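Local coordinates for protein oxalate biosynthetic component 1 (Burkholderia thailandensis, PDB 5IKY) that produces oxalate as a bifunctional enzyme of quorum sensing-dependent oxalogenesis, combining serine hydrolase and lyase activities, at residues T355-S360 against R433-K438; K438-D441 against S445-I448. One frame throughout, in Å; residues are numbered along the deposited sequence.

Contacts 1 and 2 follow each other along helix 418-442, with centres about 9 Å apart; their segments overlap at Lys-438, which touches across contact 1 alone. Contact 1 joins this helix to helix 354-360; one turn further on, contact 2 lays it against strand 446-451, the strand it leads into. Val-436 CG1 and Ile-448 CD1, 4.0 Å apart, bring the two into direct touch. Strands 346-351, 375-380 and 446-451 are parallel neighbours in a sheet consistent with the TIM-barrel clan of the beta-keto acid cleavage family. Helix 418-442 thus packs against helix 354-360 in contact 1 and against the sheet in contact 2, in the same part of this large multidomain chain.

Contact 1 of 2, residues T355-S360 against R433-K438; sequences TIVENS and RPTVEK
Where Val-357 meets Thr-435 and Lys-438, no flat side-chain group takes part: methyls and a methylene make the touch. The flat group to look at is the backbone carbonyl of Ile-356, one residue before Val-357. Its oxygen accepts from two donors on opposite faces of its plane: Ser-360 N, in the helical bond, and Ser-360 OG, 2.7 Å from Ile-356 O. The serine hydroxyl turns back to this carbonyl four residues earlier in its own helix, arriving 41° out of the carbonyl plane; the bond stays within the helix and does not cross the contact.

Val-357 is the wedge. With CG1 anti to the backbone N (chi1 -179°), its two methyls split between two partners: CG2 meets Thr-435 CG2 at 3.7 Å, while CG1 lies 3.6 Å from Lys-438 CD. The valine slants across both of these side chains. The extended first two torsions of Lys-438 (chi1 -166°) carry CD to the valine methyl, and the bend at chi3 (-141°) then directs CE and the ammonium on toward the Glu-358 side. Those charges stay apart, Lys-438 NZ standing 5.3 Å from Glu-358 OE2, so any attraction is probably modest. The polar end thus lies at the exposed border and the buried methyls lie below it.

The contact is plain helix-to-helix packing on the sheet. Underneath, Val-357 rests on Val-351 of strand 346-351 and Thr-435 on Leu-379 of strand 375-380, so helices 354-360 and 418-442 lie side by side over neighbouring parallel strands.

Contact 2 of 2, residues K438-D441 against S445-I448; sequences KLRD and SCKI
Arg-440 and Ile-448 carry this contact, the arginine side chain running slantwise over the isoleucine tip. Ile-448 CD1 lies 3.7 Å above one face of the guanidinium, shifted toward its rim, and is 3.8 Å from Arg-440 NE. A bend at the second torsion (chi2 -96°) turns the arginine chain toward the strand, and Arg-440 CD comes to 4.2 Å from Cys-446 SG. Near the guanidinium plane, at its edge, stands Cys-446 O, 3.9 Å from Arg-440 NH2 and too distant to count as a bond. The true partner of NH2 is Asp-470, through a salt bridge. The same carboxylate oxygen, OD2, accepts from Ile-448 N, so Asp-470 links the arginine to the strand backbone and probably helps hold the guanidinium over the methyl. Leu-439, the residue before Arg-440, touches the same methyl, its CB 4.1 Å from Ile-448 CD1, so that one methyl meets both helix residues.

A short turn leads from helix 418-442 into strand 446-451, against which the helix packs. Strand 375-380 runs alongside, its Phe-377 touching both Leu-439 and Cys-446, and strand 471-474 pairs beyond.

Contact 1 of 2, residues T355-S360 against R433-K438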
ATOM      1  N   THR A 355      -2.166  11.485 -37.170  1.00 47.37           N
ATOM      2  CA  THR A 355      -0.862  12.014 -37.554  1.00 58.20           C
ATOM      3  C   THR A 355       0.218  11.530 -36.584  1.00 52.71           C
ATOM      4  O   THR A 355       1.349  11.262 -36.989  1.00 59.82           O
ATOM      5  CB  THR A 355      -0.871  13.553 -37.608  1.00 56.66           C
ATOM      6  OG1 THR A 355      -1.946  13.994 -38.447  1.00 68.02           O
ATOM      7  CG2 THR A 355       0.444  14.080 -38.164  1.00 47.66           C
ATOM      8  N   ILE A 356      -0.142  11.411 -35.306  1.00 50.04           N
ATOM      9  CA  ILE A 356       0.763  10.858 -34.302  1.00 48.12           C
ATOM     10  C   ILE A 356       1.117   9.412 -34.639  1.00 48.39           C
ATOM     11  O   ILE A 356       2.287   9.028 -34.619  1.00 47.52           O
ATOM     12  CB  ILE A 356       0.154  10.906 -32.886  1.00 57.43           C
ATOM     13  CG1 ILE A 356      -0.048  12.351 -32.429  1.00 61.96           C
ATOM     14  CG2 ILE A 356       1.040  10.154 -31.896  1.00 42.87           C
ATOM     15  CD1 ILE A 356       1.235  13.089 -32.169  1.00 70.31           C
ATOM     16  N   VAL A 357       0.094   8.618 -34.944  1.00 46.60           N
ATOM     17  CA  VAL A 357       0.276   7.224 -35.340  1.00 58.69           C
ATOM     18  C   VAL A 357       1.229   7.114 -36.521  1.00 59.62           C
ATOM     19  O   VAL A 357       2.202   6.360 -36.497  1.00 60.20           O
ATOM     20  CB  VAL A 357      -1.062   6.568 -35.731  1.00 59.69           C
ATOM     21  CG1 VAL A 357      -0.850   5.108 -36.104  1.00 46.01           C
ATOM     22  CG2 VAL A 357      -2.078   6.703 -34.609  1.00 52.62           C
ATOM     23  N   GLU A 358       0.932   7.893 -37.553  1.00 52.48           N
ATOM     24  CA  GLU A 358       1.665   7.852 -38.807  1.00 55.30           C
ATOM     25  C   GLU A 358       3.105   8.333 -38.639  1.00 59.51           C
ATOM     26  O   GLU A 358       4.022   7.816 -39.282  1.00 68.49           O
ATOM     27  CB  GLU A 358       0.913   8.681 -39.849  1.00 48.50           C
ATOM     28  CG  GLU A 358       1.761   9.392 -40.871  1.00 74.06           C
ATOM     29  CD  GLU A 358       0.916  10.043 -41.951  1.00 94.23           C
ATOM     30  OE1 GLU A 358       0.950  11.286 -42.072  1.00107.03           O
ATOM     31  OE2 GLU A 358       0.216   9.308 -42.678  1.00110.19           O
ATOM     32  N   ASN A 359       3.310   9.307 -37.757  1.00 51.61           N
ATOM     33  CA  ASN A 359       4.660   9.764 -37.447  1.00 45.53           C
ATOM     34  C   ASN A 359       5.412   8.736 -36.609  1.00 63.13           C
ATOM     35  O   ASN A 359       6.627   8.588 -36.735  1.00 56.03           O
ATOM     36  CB  ASN A 359       4.625  11.108 -36.717  1.00 48.38           C
ATOM     37  CG  ASN A 359       4.243  12.256 -37.628  1.00 55.30           C
ATOM     38  OD1 ASN A 359       4.358  12.157 -38.849  1.00 52.27           O
ATOM     39  ND2 ASN A 359       3.789  13.356 -37.037  1.00 52.80           N
ATOM     40  N   SER A 360       4.678   8.020 -35.761  1.00 46.69           N
ATOM     41  CA  SER A 360       5.273   7.025 -34.875  1.00 44.84           C
ATOM     42  C   SER A 360       5.792   5.800 -35.621  1.00 51.85           C
ATOM     43  O   SER A 360       6.871   5.297 -35.314  1.00 51.19           O
ATOM     44  CB  SER A 360       4.262   6.579 -33.818  1.00 47.63           C
ATOM     45  OG  SER A 360       3.949   7.637 -32.935  1.00 48.70           O
ATOM     46  N   ARG A 433      -9.380  -0.290 -33.964  1.00 62.24           N
ATOM     47  CA  ARG A 433      -8.647  -1.487 -34.382  1.00 68.66           C
ATOM     48  C   ARG A 433      -7.537  -1.248 -35.421  1.00 65.70           C
ATOM     49  O   ARG A 433      -6.448  -1.808 -35.279  1.00 61.80           O
ATOM     50  CB  ARG A 433      -9.626  -2.539 -34.911  1.00 66.73           C
ATOM     51  CG  ARG A 433      -8.963  -3.788 -35.477  1.00 70.18           C
ATOM     52  CD  ARG A 433      -9.529  -5.042 -34.834  1.00 58.66           C
ATOM     53  NE  ARG A 433     -10.984  -4.984 -34.740  1.00 87.49           N
ATOM     54  CZ  ARG A 433     -11.690  -5.497 -33.737  1.00 93.22           C
ATOM     55  NH1 ARG A 433     -11.074  -6.114 -32.734  1.00 74.18           N
ATOM     56  NH2 ARG A 433     -13.012  -5.393 -33.736  1.00 90.76           N
ATOM     57  N   PRO A 434      -7.797  -0.433 -36.466  1.00 61.54           N
ATOM     58  CA  PRO A 434      -6.701  -0.205 -37.418  1.00 62.02           C
ATOM     59  C   PRO A 434      -5.498   0.477 -36.773  1.00 64.41           C
ATOM     60  O   PRO A 434      -4.360   0.151 -37.112  1.00 64.05           O
ATOM     61  CB  PRO A 434      -7.333   0.706 -38.475  1.00 56.17           C
ATOM     62  CG  PRO A 434      -8.791   0.433 -38.383  1.00 52.51           C
ATOM     63  CD  PRO A 434      -9.046   0.203 -36.927  1.00 59.99           C
ATOM     64  N   THR A 435      -5.753   1.405 -35.856  1.00 61.30           N
ATOM     65  CA  THR A 435      -4.678   2.095 -35.151  1.00 54.98           C
ATOM     66  C   THR A 435      -3.897   1.132 -34.257  1.00 63.52           C
ATOM     67  O   THR A 435      -2.664   1.127 -34.266  1.00 61.37           O
ATOM     68  CB  THR A 435      -5.220   3.260 -34.303  1.00 51.43           C
ATOM     69  OG1 THR A 435      -5.715   4.288 -35.170  1.00 67.52           O
ATOM     70  CG2 THR A 435      -4.121   3.836 -33.411  1.00 45.47           C
ATOM     71  N   VAL A 436      -4.619   0.317 -33.492  1.00 46.40           N
ATOM     72  CA  VAL A 436      -3.991  -0.676 -32.631  1.00 54.09           C
ATOM     73  C   VAL A 436      -3.129  -1.637 -33.445  1.00 57.33           C
ATOM     74  O   VAL A 436      -1.953  -1.837 -33.144  1.00 59.51           O
ATOM     75  CB  VAL A 436      -5.033  -1.488 -31.841  1.00 58.07           C
ATOM     76  CG1 VAL A 436      -4.351  -2.588 -31.044  1.00 45.43           C
ATOM     77  CG2 VAL A 436      -5.839  -0.577 -30.926  1.00 59.40           C
ATOM     78  N   GLU A 437      -3.718  -2.219 -34.484  1.00 56.55           N
ATOM     79  CA  GLU A 437      -3.007  -3.163 -35.337  1.00 65.20           C
ATOM     80  C   GLU A 437      -1.788  -2.529 -36.002  1.00 54.51           C
ATOM     81  O   GLU A 437      -0.748  -3.169 -36.143  1.00 48.95           O
ATOM     82  CB  GLU A 437      -3.948  -3.730 -36.400  1.00 58.22           C
ATOM     83  CG  GLU A 437      -5.011  -4.664 -35.842  1.00 73.33           C
ATOM     84  CD  GLU A 437      -5.952  -5.183 -36.913  1.00 94.36           C
ATOM     85  OE1 GLU A 437      -6.007  -4.574 -38.002  1.00 98.82           O
ATOM     86  OE2 GLU A 437      -6.629  -6.202 -36.665  1.00108.42           O
ATOM     87  N   LYS A 438      -1.915  -1.268 -36.397  1.00 53.81           N
ATOM     88  CA  LYS A 438      -0.813  -0.556 -37.031  1.00 53.46           C
ATOM     89  C   LYS A 438       0.375  -0.417 -36.079  1.00 58.65           C
ATOM     90  O   LYS A 438       1.526  -0.583 -36.483  1.00 58.87           O
ATOM     91  CB  LYS A 438      -1.274   0.820 -37.511  1.00 50.17           C
ATOM     92  CG  LYS A 438      -0.314   1.504 -38.469  1.00 63.63           C
ATOM     93  CD  LYS A 438      -0.861   2.850 -38.919  1.00 77.99           C
ATOM     94  CE  LYS A 438      -0.577   3.108 -40.388  1.00 79.34           C
ATOM     95  NZ  LYS A 438      -0.928   4.505 -40.766  1.00 90.01           N
TER

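Contact 2 of 2, residues K438-D441 against S445-I448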
ATOM      1  N   LYS A 438      -1.915  -1.268 -36.397  1.00 53.81           N
ATOM      2  CA  LYS A 438      -0.813  -0.556 -37.031  1.00 53.46           C
ATOM      3  C   LYS A 438       0.375  -0.417 -36.079  1.00 58.65           C
ATOM      4  O   LYS A 438       1.526  -0.583 -36.483  1.00 58.87           O
ATOM      5  CB  LYS A 438      -1.274   0.820 -37.511  1.00 50.17           C
ATOM      6  CG  LYS A 438      -0.314   1.504 -38.469  1.00 63.63           C
ATOM      7  CD  LYS A 438      -0.861   2.850 -38.919  1.00 77.99           C
ATOM      8  CE  LYS A 438      -0.577   3.108 -40.388  1.00 79.34           C
ATOM      9  NZ  LYS A 438      -0.928   4.505 -40.766  1.00 90.01           N
ATOM     10  N   LEU A 439       0.086  -0.124 -34.815  1.00 53.45           N
ATOM     11  CA  LEU A 439       1.131   0.043 -33.806  1.00 52.26           C
ATOM     12  C   LEU A 439       1.829  -1.278 -33.475  1.00 44.22           C
ATOM     13  O   LEU A 439       3.048  -1.317 -33.325  1.00 67.59           O
ATOM     14  CB  LEU A 439       0.545   0.661 -32.534  1.00 46.08           C
ATOM     15  CG  LEU A 439       0.105   2.124 -32.640  1.00 54.68           C
ATOM     16  CD1 LEU A 439      -0.621   2.560 -31.379  1.00 47.03           C
ATOM     17  CD2 LEU A 439       1.300   3.025 -32.909  1.00 49.77           C
ATOM     18  N   ARG A 440       1.055  -2.353 -33.359  1.00 57.97           N
ATOM     19  CA  ARG A 440       1.617  -3.676 -33.085  1.00 64.45           C
ATOM     20  C   ARG A 440       2.485  -4.174 -34.242  1.00 62.93           C
ATOM     21  O   ARG A 440       3.490  -4.849 -34.026  1.00 69.21           O
ATOM     22  CB  ARG A 440       0.506  -4.693 -32.813  1.00 53.56           C
ATOM     23  CG  ARG A 440      -0.542  -4.256 -31.808  1.00 51.10           C
ATOM     24  CD  ARG A 440      -0.258  -4.762 -30.410  1.00 45.81           C
ATOM     25  NE  ARG A 440      -1.488  -4.851 -29.630  1.00 57.96           N
ATOM     26  CZ  ARG A 440      -1.534  -4.904 -28.301  1.00 69.84           C
ATOM     27  NH1 ARG A 440      -2.703  -4.985 -27.683  1.00 66.39           N
ATOM     28  NH2 ARG A 440      -0.413  -4.866 -27.592  1.00 65.04           N
ATOM     29  N   ASP A 441       2.089  -3.845 -35.469  1.00 56.36           N
ATOM     30  CA  ASP A 441       2.809  -4.310 -36.653  1.00 55.29           C
ATOM     31  C   ASP A 441       4.166  -3.631 -36.814  1.00 52.23           C
ATOM     32  O   ASP A 441       5.102  -4.221 -37.353  1.00 78.65           O
ATOM     33  CB  ASP A 441       1.969  -4.090 -37.913  1.00 59.24           C
ATOM     34  CG  ASP A 441       0.767  -5.013 -37.980  1.00 86.54           C
ATOM     35  OD1 ASP A 441       0.667  -5.924 -37.131  1.00 98.07           O
ATOM     36  OD2 ASP A 441      -0.075  -4.831 -38.886  1.00 89.82           O
ATOM     37  N   SER A 445       7.701  -5.098 -29.828  1.00 58.93           N
ATOM     38  CA  SER A 445       7.569  -5.062 -28.376  1.00 51.90           C
ATOM     39  C   SER A 445       6.944  -3.745 -27.927  1.00 56.49           C
ATOM     40  O   SER A 445       7.621  -2.717 -27.872  1.00 57.55           O
ATOM     41  CB  SER A 445       8.932  -5.260 -27.704  1.00 48.11           C
ATOM     42  OG  SER A 445       8.804  -5.327 -26.293  1.00 70.61           O
ATOM     43  N   CYS A 446       5.653  -3.772 -27.612  1.00 50.28           N
ATOM     44  CA  CYS A 446       4.966  -2.560 -27.184  1.00 63.57           C
ATOM     45  C   CYS A 446       3.757  -2.840 -26.297  1.00 43.89           C
ATOM     46  O   CYS A 446       3.132  -3.895 -26.389  1.00 62.35           O
ATOM     47  CB  CYS A 446       4.525  -1.741 -28.400  1.00 67.05           C
ATOM     48  SG  CYS A 446       3.088  -2.410 -29.265  1.00 64.79           S
ATOM     49  N   LYS A 447       3.438  -1.874 -25.440  1.00 58.36           N
ATOM     50  CA  LYS A 447       2.240  -1.924 -24.606  1.00 43.67           C
ATOM     51  C   LYS A 447       1.282  -0.821 -25.026  1.00 48.07           C
ATOM     52  O   LYS A 447       1.701   0.310 -25.271  1.00 55.01           O
ATOM     53  CB  LYS A 447       2.595  -1.774 -23.127  1.00 41.43           C
ATOM     54  CG  LYS A 447       3.522  -2.848 -22.591  1.00 56.34           C
ATOM     55  CD  LYS A 447       2.822  -4.189 -22.532  1.00 59.31           C
ATOM     56  CE  LYS A 447       3.740  -5.261 -21.980  1.00 57.89           C
ATOM     57  NZ  LYS A 447       3.037  -6.566 -21.842  1.00 73.47           N
ATOM     58  N   ILE A 448      -0.004  -1.149 -25.111  1.00 57.59           N
ATOM     59  CA  ILE A 448      -1.011  -0.173 -25.509  1.00 48.52           C
ATOM     60  C   ILE A 448      -2.113  -0.054 -24.465  1.00 53.03           C
ATOM     61  O   ILE A 448      -2.734  -1.049 -24.090  1.00 46.50           O
ATOM     62  CB  ILE A 448      -1.644  -0.535 -26.861  1.00 49.46           C
ATOM     63  CG1 ILE A 448      -0.572  -0.622 -27.949  1.00 44.70           C
ATOM     64  CG2 ILE A 448      -2.708   0.484 -27.241  1.00 41.79           C
ATOM     65  CD1 ILE A 448      -1.095  -1.130 -29.274  1.00 42.60           C
TER